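Local coordinates for protein geranyltranstransferase (Campylobacter jejuni, PDB 3NPK) that probably condenses isopentenyl diphosphate with geranyl diphosphate to make farnesyl diphosphate, releasing pyrophosphate, in isoprenoid biosynthesis, at residues 40-53 against 268-282. Residues are numbered along the deposited sequence; the frame is centred on the assembly and turned at random.
With PPV (pyrophosphate), chain C.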
# COMPACT_ATOMS: atom_id res chain seq x y z
N LYS A 40 4.55 5.08 20.23
CA LYS A 40 5.89 5.36 20.75
C LYS A 40 6.87 5.76 19.64
O LYS A 40 7.96 6.26 19.93
CB LYS A 40 6.41 4.16 21.54
CG LYS A 40 5.57 3.83 22.77
CD LYS A 40 6.04 2.53 23.45
CE LYS A 40 5.65 1.28 22.66
NZ LYS A 40 4.18 1.17 22.46
N HIS A 41 6.45 5.56 18.39
CA HIS A 41 7.28 5.85 17.21
C HIS A 41 8.62 5.16 17.24
O HIS A 41 9.61 5.70 16.76
CB HIS A 41 7.53 7.34 17.02
CG HIS A 41 6.28 8.16 16.97
ND1 HIS A 41 5.10 7.71 16.40
CD2 HIS A 41 6.03 9.41 17.42
CE1 HIS A 41 4.18 8.66 16.51
NE2 HIS A 41 4.72 9.69 17.13
N PHE A 42 8.65 3.96 17.81
CA PHE A 42 9.88 3.18 17.92
C PHE A 42 10.53 2.98 16.54
O PHE A 42 11.75 3.16 16.39
CB PHE A 42 9.55 1.83 18.59
CG PHE A 42 10.69 0.85 18.66
CD1 PHE A 42 11.79 1.10 19.48
CD2 PHE A 42 10.64 -0.34 17.95
CE1 PHE A 42 12.83 0.16 19.57
CE2 PHE A 42 11.67 -1.26 18.03
CZ PHE A 42 12.76 -1.01 18.83
N ARG A 43 9.74 2.64 15.54
CA ARG A 43 10.31 2.39 14.22
C ARG A 43 10.90 3.66 13.61
O ARG A 43 12.04 3.67 13.11
CB ARG A 43 9.28 1.73 13.31
CG ARG A 43 8.89 0.35 13.83
CD ARG A 43 7.53 -0.14 13.35
NE ARG A 43 7.17 -1.40 13.99
CZ ARG A 43 6.68 -1.51 15.23
NH1 ARG A 43 6.47 -0.43 15.97
NH2 ARG A 43 6.39 -2.72 15.73
N ALA A 44 10.12 4.74 13.63
CA ALA A 44 10.64 6.05 13.21
C ALA A 44 11.95 6.38 13.94
O ALA A 44 12.92 6.83 13.32
CB ALA A 44 9.61 7.15 13.48
N GLN A 45 11.98 6.17 15.25
CA GLN A 45 13.15 6.54 16.04
C GLN A 45 14.38 5.68 15.74
O GLN A 45 15.52 6.19 15.77
CB GLN A 45 12.84 6.57 17.53
CG GLN A 45 11.82 7.66 17.91
CD GLN A 45 12.25 9.02 17.41
OE1 GLN A 45 13.43 9.34 17.39
NE2 GLN A 45 11.29 9.83 16.97
N LEU A 46 14.18 4.40 15.44
CA LEU A 46 15.30 3.57 15.00
C LEU A 46 15.92 4.13 13.73
O LEU A 46 17.14 4.27 13.62
CB LEU A 46 14.85 2.13 14.76
CG LEU A 46 14.52 1.30 16.00
CD1 LEU A 46 13.92 -0.00 15.53
CD2 LEU A 46 15.77 1.07 16.85
N LEU A 47 15.07 4.47 12.76
CA LEU A 47 15.56 4.99 11.49
C LEU A 47 16.30 6.31 11.71
O LEU A 47 17.41 6.51 11.20
CB LEU A 47 14.40 5.19 10.51
CG LEU A 47 14.79 5.76 9.14
CD1 LEU A 47 13.87 5.25 8.04
CD2 LEU A 47 14.82 7.30 9.11
N LEU A 48 15.69 7.22 12.46
CA LEU A 48 16.27 8.55 12.64
C LEU A 48 17.57 8.47 13.45
O LEU A 48 18.47 9.29 13.25
CB LEU A 48 15.28 9.49 13.32
CG LEU A 48 14.03 9.79 12.48
CD1 LEU A 48 12.97 10.48 13.35
CD2 LEU A 48 14.40 10.64 11.26
N SER A 49 17.68 7.49 14.34
CA SER A 49 18.89 7.33 15.15
C SER A 49 20.05 6.94 14.23
O SER A 49 21.16 7.47 14.35
CB SER A 49 18.71 6.26 16.23
OG SER A 49 17.76 6.65 17.22
N VAL A 50 19.79 5.99 13.33
CA VAL A 50 20.83 5.61 12.36
C VAL A 50 21.29 6.84 11.57
O VAL A 50 22.49 7.11 11.48
CB VAL A 50 20.36 4.50 11.40
CG1 VAL A 50 21.42 4.25 10.31
CG2 VAL A 50 20.06 3.21 12.18
N VAL A 51 20.35 7.59 11.00
CA VAL A 51 20.71 8.76 10.20
C VAL A 51 21.47 9.80 11.04
O VAL A 51 22.53 10.30 10.62
CB VAL A 51 19.47 9.40 9.54
CG1 VAL A 51 19.88 10.64 8.74
CG2 VAL A 51 18.78 8.38 8.63
N GLN A 52 20.95 10.12 12.21
CA GLN A 52 21.61 11.11 13.07
C GLN A 52 23.06 10.71 13.38
O GLN A 52 23.95 11.56 13.39
CB GLN A 52 20.81 11.30 14.37
CG GLN A 52 21.48 12.25 15.37
CD GLN A 52 21.67 13.66 14.85
OE1 GLN A 52 21.11 14.05 13.82
NE2 GLN A 52 22.47 14.45 15.56
N SER A 53 23.28 9.42 13.60
CA SER A 53 24.60 8.93 14.00
C SER A 53 25.60 8.91 12.85
O SER A 53 26.82 8.91 13.08
CB SER A 53 24.48 7.52 14.59
OG SER A 53 24.32 6.55 13.57
N ASN A 268 28.80 2.19 15.62
CA ASN A 268 29.26 3.45 16.17
C ASN A 268 28.72 3.61 17.59
O ASN A 268 27.54 3.34 17.85
CB ASN A 268 28.79 4.61 15.30
CG ASN A 268 29.06 5.95 15.93
OD1 ASN A 268 30.16 6.50 15.82
ND2 ASN A 268 28.06 6.49 16.60
N GLU A 269 29.58 4.03 18.51
CA GLU A 269 29.21 4.07 19.93
C GLU A 269 27.97 4.93 20.19
O GLU A 269 27.17 4.62 21.07
CB GLU A 269 30.39 4.59 20.75
CG GLU A 269 31.01 5.86 20.17
CD GLU A 269 32.44 6.11 20.64
OE1 GLU A 269 32.85 5.50 21.66
OE2 GLU A 269 33.16 6.90 19.99
N LYS A 270 27.81 6.02 19.45
CA LYS A 270 26.65 6.89 19.68
C LYS A 270 25.36 6.20 19.21
O LYS A 270 24.32 6.26 19.88
CB LYS A 270 26.81 8.25 18.99
CG LYS A 270 28.13 8.97 19.28
CD LYS A 270 28.52 8.94 20.75
CE LYS A 270 29.78 9.77 21.00
NZ LYS A 270 30.54 9.34 22.22
N LEU A 271 25.44 5.53 18.07
CA LEU A 271 24.31 4.76 17.57
C LEU A 271 23.96 3.62 18.52
O LEU A 271 22.79 3.38 18.81
CB LEU A 271 24.59 4.21 16.17
CG LEU A 271 23.44 3.38 15.59
CD1 LEU A 271 22.12 4.17 15.59
CD2 LEU A 271 23.79 2.89 14.21
N ALA A 272 24.98 2.92 19.01
CA ALA A 272 24.74 1.83 19.94
C ALA A 272 23.97 2.31 21.18
O ALA A 272 23.01 1.66 21.62
CB ALA A 272 26.05 1.17 20.35
N GLN A 273 24.38 3.45 21.72
CA GLN A 273 23.71 4.01 22.90
C GLN A 273 22.26 4.42 22.59
O GLN A 273 21.35 4.18 23.41
CB GLN A 273 24.49 5.22 23.44
CG GLN A 273 23.88 5.77 24.71
CD GLN A 273 23.99 4.78 25.86
OE1 GLN A 273 25.09 4.34 26.20
NE2 GLN A 273 22.86 4.44 26.45
N MSE A 274 22.03 5.04 21.44
CA MSE A 274 20.68 5.40 21.02
C MSE A 274 19.77 4.18 20.93
O MSE A 274 18.62 4.21 21.37
CB MSE A 274 20.70 6.15 19.70
CG MSE A 274 21.20 7.56 19.84
SE MSE A 274 21.16 8.51 18.13
CE MSE A 274 22.86 7.96 17.42
N ILE A 275 20.28 3.11 20.35
CA ILE A 275 19.46 1.91 20.21
C ILE A 275 19.21 1.29 21.58
O ILE A 275 18.10 0.84 21.87
CB ILE A 275 20.08 0.91 19.22
CG1 ILE A 275 20.13 1.54 17.82
CG2 ILE A 275 19.29 -0.42 19.22
CD1 ILE A 275 20.79 0.66 16.78
N GLN A 276 20.24 1.28 22.42
CA GLN A 276 20.09 0.77 23.78
C GLN A 276 18.95 1.50 24.50
O GLN A 276 18.13 0.89 25.17
CB GLN A 276 21.41 0.94 24.55
CG GLN A 276 21.47 0.22 25.87
CD GLN A 276 21.41 -1.28 25.69
OE1 GLN A 276 22.19 -1.85 24.93
NE2 GLN A 276 20.49 -1.93 26.39
N ASN A 277 18.91 2.82 24.35
CA ASN A 277 17.86 3.60 24.98
C ASN A 277 16.47 3.21 24.46
O ASN A 277 15.51 3.12 25.23
CB ASN A 277 18.09 5.10 24.74
CG ASN A 277 19.31 5.65 25.48
OD1 ASN A 277 19.99 4.92 26.19
ND2 ASN A 277 19.58 6.93 25.31
N LEU A 278 16.35 2.99 23.15
CA LEU A 278 15.04 2.63 22.58
C LEU A 278 14.63 1.21 22.97
O LEU A 278 13.44 0.95 23.16
CB LEU A 278 15.02 2.80 21.05
CG LEU A 278 15.23 4.24 20.55
CD1 LEU A 278 15.59 4.25 19.08
CD2 LEU A 278 13.97 5.08 20.76
N ILE A 279 15.61 0.32 23.11
CA ILE A 279 15.42 -1.06 23.58
C ILE A 279 14.93 -1.08 25.03
O ILE A 279 13.91 -1.70 25.34
CB ILE A 279 16.75 -1.86 23.53
CG1 ILE A 279 17.13 -2.20 22.08
CG2 ILE A 279 16.66 -3.13 24.38
CD1 ILE A 279 18.54 -2.77 21.93
N ILE A 280 15.70 -0.43 25.91
CA ILE A 280 15.38 -0.39 27.33
C ILE A 280 13.99 0.19 27.50
O ILE A 280 13.17 -0.32 28.27
CB ILE A 280 16.42 0.44 28.12
CG1 ILE A 280 17.76 -0.31 28.18
CG2 ILE A 280 15.92 0.72 29.53
CD1 ILE A 280 18.91 0.47 28.81
N GLN A 281 13.72 1.25 26.75
CA GLN A 281 12.38 1.82 26.69
C GLN A 281 11.35 0.74 26.37
O GLN A 281 10.29 0.66 27.00
CB GLN A 281 12.29 2.89 25.61
CG GLN A 281 12.96 4.20 25.95
CD GLN A 281 12.79 5.22 24.84
OE1 GLN A 281 11.72 5.31 24.22
NE2 GLN A 281 13.84 5.99 24.58
N TYR A 282 11.66 -0.08 25.37
CA TYR A 282 10.69 -1.07 24.89
C TYR A 282 10.47 -2.17 25.92
O TYR A 282 9.33 -2.48 26.27
CB TYR A 282 11.12 -1.64 23.54
CG TYR A 282 9.96 -1.94 22.62
CD1 TYR A 282 9.49 -0.99 21.73
CD2 TYR A 282 9.34 -3.18 22.65
CE1 TYR A 282 8.43 -1.25 20.88
CE2 TYR A 282 8.27 -3.46 21.80
CZ TYR A 282 7.83 -2.49 20.92
OH TYR A 282 6.78 -2.77 20.08
O11 PPV C . 2.72 -2.21 18.65
P1 PPV C . 3.55 -0.95 19.31
O21 PPV C . 4.07 -1.30 20.83
O31 PPV C . 4.73 -0.63 18.49
OPP PPV C . 2.46 0.27 19.44
P2 PPV C . 2.66 1.87 19.19
O12 PPV C . 1.17 2.46 19.59
O22 PPV C . 2.87 2.19 17.61
O32 PPV C . 3.70 2.45 20.05
O HOH W 1 5.22 -3.89 17.98
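Phe42 and Tyr282 meet where helices 42-53 and 269-282, nearly antiparallel at 162°, reach the pyrophosphate. The Phe42 ring lies between Tyr282 CD1 over one face and Leu46 CD1 over the other, its trans side chain (chi1 175°) swinging the ring toward helix 269-282. The two rings are inclined at 47°, their centroids 4.7 Å apart; Phe211 adds a third ring, stacked on Tyr282.

Leu278 is a knob in the hole formed by Phe42, Gln45, Leu46 and Ser49. Its branched end suits this: CD2 rests on Gln45 CB (3.7 Å), while CD1 reaches toward Leu46 and Ser49. Small serines let the helices close up farther along. Ser49 OG turns back to Gln45 O (2.7 Å), which also accepts Ser49 N from the opposite face of its plane, and Ser53 OG is bonded to Val50 O. Apolar groups lie against both serines: Met274, present as selenomethionine, sets SE 3.8 Å from Ser49 CB, with CE tight against Ser53 CB. Leu271 CD1 packs against Val50.

At the ligand end, Lys40 N (2.8 Å) and NZ both donate to pyrophosphate O32, and NZ also to O21, the chain bending at chi3 and chi4 to bring NZ back. The Arg43 guanidinium presents its edge, NH1 donating to O31 (3.1 Å); a water joins its NH2, Tyr282 OH and O11. The helix pair and the turn leading into helix 42-53 thus supply part of the basic diphosphate pocket, probably the isopentenyl diphosphate site, of the all-helical polyprenyl synthase fold.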